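Local coordinates for UDP-D-quinovosamine 4-dehydrogenase (Vibrio fischeri, PDB 3NKL) that oxidises UDP-D-quinovosamine at C4 as a whole membrane protein, of which this fragment is a CoA-binding-like domain, probably with a Rossmann-type fold, at the interface of chains A and B. Residues are numbered along the deposited sequence; one frame, centred on the assembly and turned at random. Chains: chain A/B, UDP-D-quinovosamine 4-dehydrogenase.

Contact 1: the interface of chains A and B. Residues chain A 13-15, 18; chain B 14-15, 74-75, 101.
A:Ser14 and B:Ser14, each the first residue of its chain's helix 14-25, face one another near the two-fold axis and are joined through water 1. The water lies 2.8 Å from the hydroxyl OG of A:Ser14 and 2.9 Å from OG of B:Ser14. The two hydroxyls reach it in different rotamers: in chain A, OG points away from the backbone N (chi1 177°), whereas in chain B it is tucked between the backbone N and the carbonyl carbon (chi1 70°). The local symmetry is therefore broken at the side chains. A second polar link fixes the chain A hydroxyl from its own side: the amide NE2 of A:Gln18, one helical turn on, donates to A:Ser14 OG at 2.9 Å, with the acceptor practically in the amide plane. A:Ser14 OG is thus tied both to its own helix and to the bridging water.

Van der Waals packing surrounds this polar centre. The CD1 methyl of B:Leu101 lies 3.7 Å from the carbonyl O of A:Ser14. Both methyls of B:Leu101 meet CG of A:Gln18, CD1 at 3.9 Å, the two side chains meeting at a slant. The ring carbon CG of B:Pro74 adds a contact to A:Ser14 CB at 4.0 Å. Beside it, B:Ser75 sets its CB against the backbone of A:Gly13, 3.4 Å from the carbonyl C, where the glycine offers no side chain.

A:Gly13 to A:Ala15 belong to a GAGSAG stretch that runs from the loop into helix 14-25 and resembles a dinucleotide-binding glycine loop; here it makes a protein contact. If this dimer forms in the whole protein, the patch would hold the two helix starts together through water and close packing.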
# COMPACT_ATOMS: atom_id res chain seq x y z
N GLY A 13 -3.78 -2.31 -0.75
CA GLY A 13 -2.75 -1.31 -0.47
C GLY A 13 -2.94 -0.18 -1.48
O GLY A 13 -4.01 -0.08 -2.10
N SER A 14 -1.92 0.65 -1.67
CA SER A 14 -2.06 1.83 -2.53
C SER A 14 -2.42 1.40 -3.94
O SER A 14 -3.32 1.94 -4.55
CB SER A 14 -0.78 2.67 -2.54
OG SER A 14 -0.95 3.76 -3.44
N ALA A 15 -1.68 0.43 -4.47
CA ALA A 15 -1.90 -0.02 -5.84
C ALA A 15 -3.31 -0.56 -6.07
O ALA A 15 -3.97 -0.20 -7.05
CB ALA A 15 -0.84 -1.06 -6.26
N GLN A 18 -5.96 2.17 -5.98
CA GLN A 18 -5.88 2.95 -7.21
C GLN A 18 -6.47 2.15 -8.37
O GLN A 18 -7.16 2.70 -9.22
CB GLN A 18 -4.44 3.36 -7.52
CG GLN A 18 -3.86 4.34 -6.48
CD GLN A 18 -2.52 4.84 -6.93
OE1 GLN A 18 -2.38 5.35 -8.03
NE2 GLN A 18 -1.52 4.67 -6.09
N SER B 14 4.25 0.38 -2.03
CA SER B 14 4.64 1.10 -3.23
C SER B 14 4.66 2.63 -3.08
O SER B 14 5.45 3.29 -3.74
CB SER B 14 3.74 0.72 -4.42
OG SER B 14 2.42 1.23 -4.24
N ALA B 15 3.79 3.20 -2.25
CA ALA B 15 3.78 4.65 -2.08
C ALA B 15 5.02 5.12 -1.36
O ALA B 15 5.66 6.07 -1.81
CB ALA B 15 2.51 5.14 -1.33
N PRO B 74 -1.40 6.03 2.08
CA PRO B 74 -2.66 6.46 1.46
C PRO B 74 -3.75 5.37 1.54
O PRO B 74 -4.94 5.66 1.43
CB PRO B 74 -2.27 6.75 0.00
CG PRO B 74 -1.01 5.95 -0.23
CD PRO B 74 -0.28 6.04 1.12
N SER B 75 -3.36 4.11 1.77
CA SER B 75 -4.40 3.07 1.83
C SER B 75 -4.93 2.83 3.24
O SER B 75 -5.75 1.95 3.45
CB SER B 75 -3.93 1.75 1.21
OG SER B 75 -2.95 1.14 2.02
N LEU B 101 -5.25 9.15 -1.38
CA LEU B 101 -5.27 8.21 -2.49
C LEU B 101 -5.92 8.77 -3.75
O LEU B 101 -5.37 8.67 -4.84
CB LEU B 101 -5.97 6.91 -2.06
CG LEU B 101 -5.53 5.96 -3.17
CD1 LEU B 101 -4.57 4.86 -2.69
CD2 LEU B 101 -6.67 5.46 -4.01
O HOH W 1 1.53 3.96 -4.65

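Contact 2: the interface of chains A and B. Residues chain A 75, 101, 105; chain B 12, 14, 17-18, 21.
B:Leu17 sets its CD2 methyl against both A:Leu101 and A:Val105, meeting the two residues at different angles. The side chain of A:Val105 runs roughly perpendicular to that of B:Leu17, and its CG1 lies 3.5 Å from B:Leu17 CD2. A:Leu101 approaches the same methyl at a slant, its CD2 3.7 Å away. Both leucines carry CG opposite the backbone N (chi1 180° in A:Leu101 and 179° in B:Leu17), which directs their branched ends toward each other across the boundary.

The two branches of A:Leu101 divide the work: while CD2 meets the leucine, CD1 turns toward the start of the opposing helix and touches B:Ser14 CB at 3.7 Å. On the other flank, A:Val105 lies aslant against the methylene stem of B:Gln18, with CB 3.7 Å from CG. Beyond CG this glutamine is extended, and its amide NE2 turns back to donate to the carbonyl O of B:Ser14 at 3.3 Å. The donor stands above the carbonyl plane, 63° out of it; the long, off-plane bond may help to steady the side chain. B:Asn21 borders A:Val105 more loosely at the outer end of the patch.

The mainly apolar face thus pairs the short helix 101-105 of chain A, which follows strand 94-97, with successive turns of helix 14-25 of chain B, which directly follows strand 5-10 and the glycine-rich turn. A:Ser75, in a loop, faces that helix's N-terminal end.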
# COMPACT_ATOMS: atom_id res chain seq x y z
N SER A 75 4.14 -4.95 -3.40
CA SER A 75 5.22 -4.94 -2.42
C SER A 75 5.27 -6.20 -1.55
O SER A 75 6.03 -6.25 -0.59
CB SER A 75 5.19 -3.66 -1.56
OG SER A 75 4.04 -3.59 -0.75
N LEU A 101 6.68 -4.30 -8.99
CA LEU A 101 6.91 -3.11 -8.19
C LEU A 101 7.91 -2.16 -8.87
O LEU A 101 7.66 -0.97 -8.95
CB LEU A 101 7.41 -3.51 -6.80
CG LEU A 101 7.71 -2.38 -5.82
CD1 LEU A 101 6.43 -1.65 -5.43
CD2 LEU A 101 8.41 -2.96 -4.61
N VAL A 105 7.25 1.79 -9.57
CA VAL A 105 7.91 2.91 -8.90
C VAL A 105 8.80 3.71 -9.85
O VAL A 105 8.93 4.93 -9.70
CB VAL A 105 8.70 2.50 -7.64
CG1 VAL A 105 7.84 1.62 -6.74
CG2 VAL A 105 9.99 1.79 -8.01
N ALA B 12 5.86 1.16 4.02
CA ALA B 12 6.85 0.55 3.15
C ALA B 12 6.23 -0.20 1.97
O ALA B 12 6.76 -1.22 1.51
CB ALA B 12 7.79 -0.38 3.95
N SER B 14 4.25 0.38 -2.03
CA SER B 14 4.64 1.10 -3.23
C SER B 14 4.66 2.63 -3.08
O SER B 14 5.45 3.29 -3.74
CB SER B 14 3.74 0.72 -4.42
OG SER B 14 2.42 1.23 -4.24
N LEU B 17 7.86 3.66 -1.06
CA LEU B 17 9.03 3.40 -1.88
C LEU B 17 9.22 4.51 -2.89
O LEU B 17 10.34 4.96 -3.11
CB LEU B 17 8.90 2.05 -2.59
CG LEU B 17 10.09 1.73 -3.50
CD1 LEU B 17 11.37 1.79 -2.68
CD2 LEU B 17 9.93 0.37 -4.16
N GLN B 18 8.14 4.93 -3.54
CA GLN B 18 8.24 6.03 -4.49
C GLN B 18 8.64 7.32 -3.79
O GLN B 18 9.48 8.07 -4.29
CB GLN B 18 6.92 6.25 -5.23
CG GLN B 18 6.52 5.10 -6.11
CD GLN B 18 5.22 5.40 -6.80
OE1 GLN B 18 5.17 6.23 -7.71
NE2 GLN B 18 4.13 4.79 -6.32
N ASN B 21 12.32 7.49 -3.13
CA ASN B 21 13.07 7.88 -4.34
C ASN B 21 12.96 9.37 -4.64
O ASN B 21 13.93 10.01 -5.02
CB ASN B 21 12.60 7.10 -5.57
CG ASN B 21 13.03 5.66 -5.53
OD1 ASN B 21 12.50 4.83 -6.27
ND2 ASN B 21 13.99 5.35 -4.68

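The C-alpha centres of contact 1 and contact 2 lie about 10 Å apart, and B:Ser14 belongs to both, its hydroxyl serving one and its CB the other. Both contacts use helix 14-25, helix 101-105 and the loop at residue 75, with the roles of the chains roughly exchanged and side chains that differ in detail. Contact 1 lies at the meeting of the two helix starts and contact 2 extends outward along one helix. They are neighbouring parts of one interface that could bury the helix starts after the glycine-rich turns if the dimer is biological.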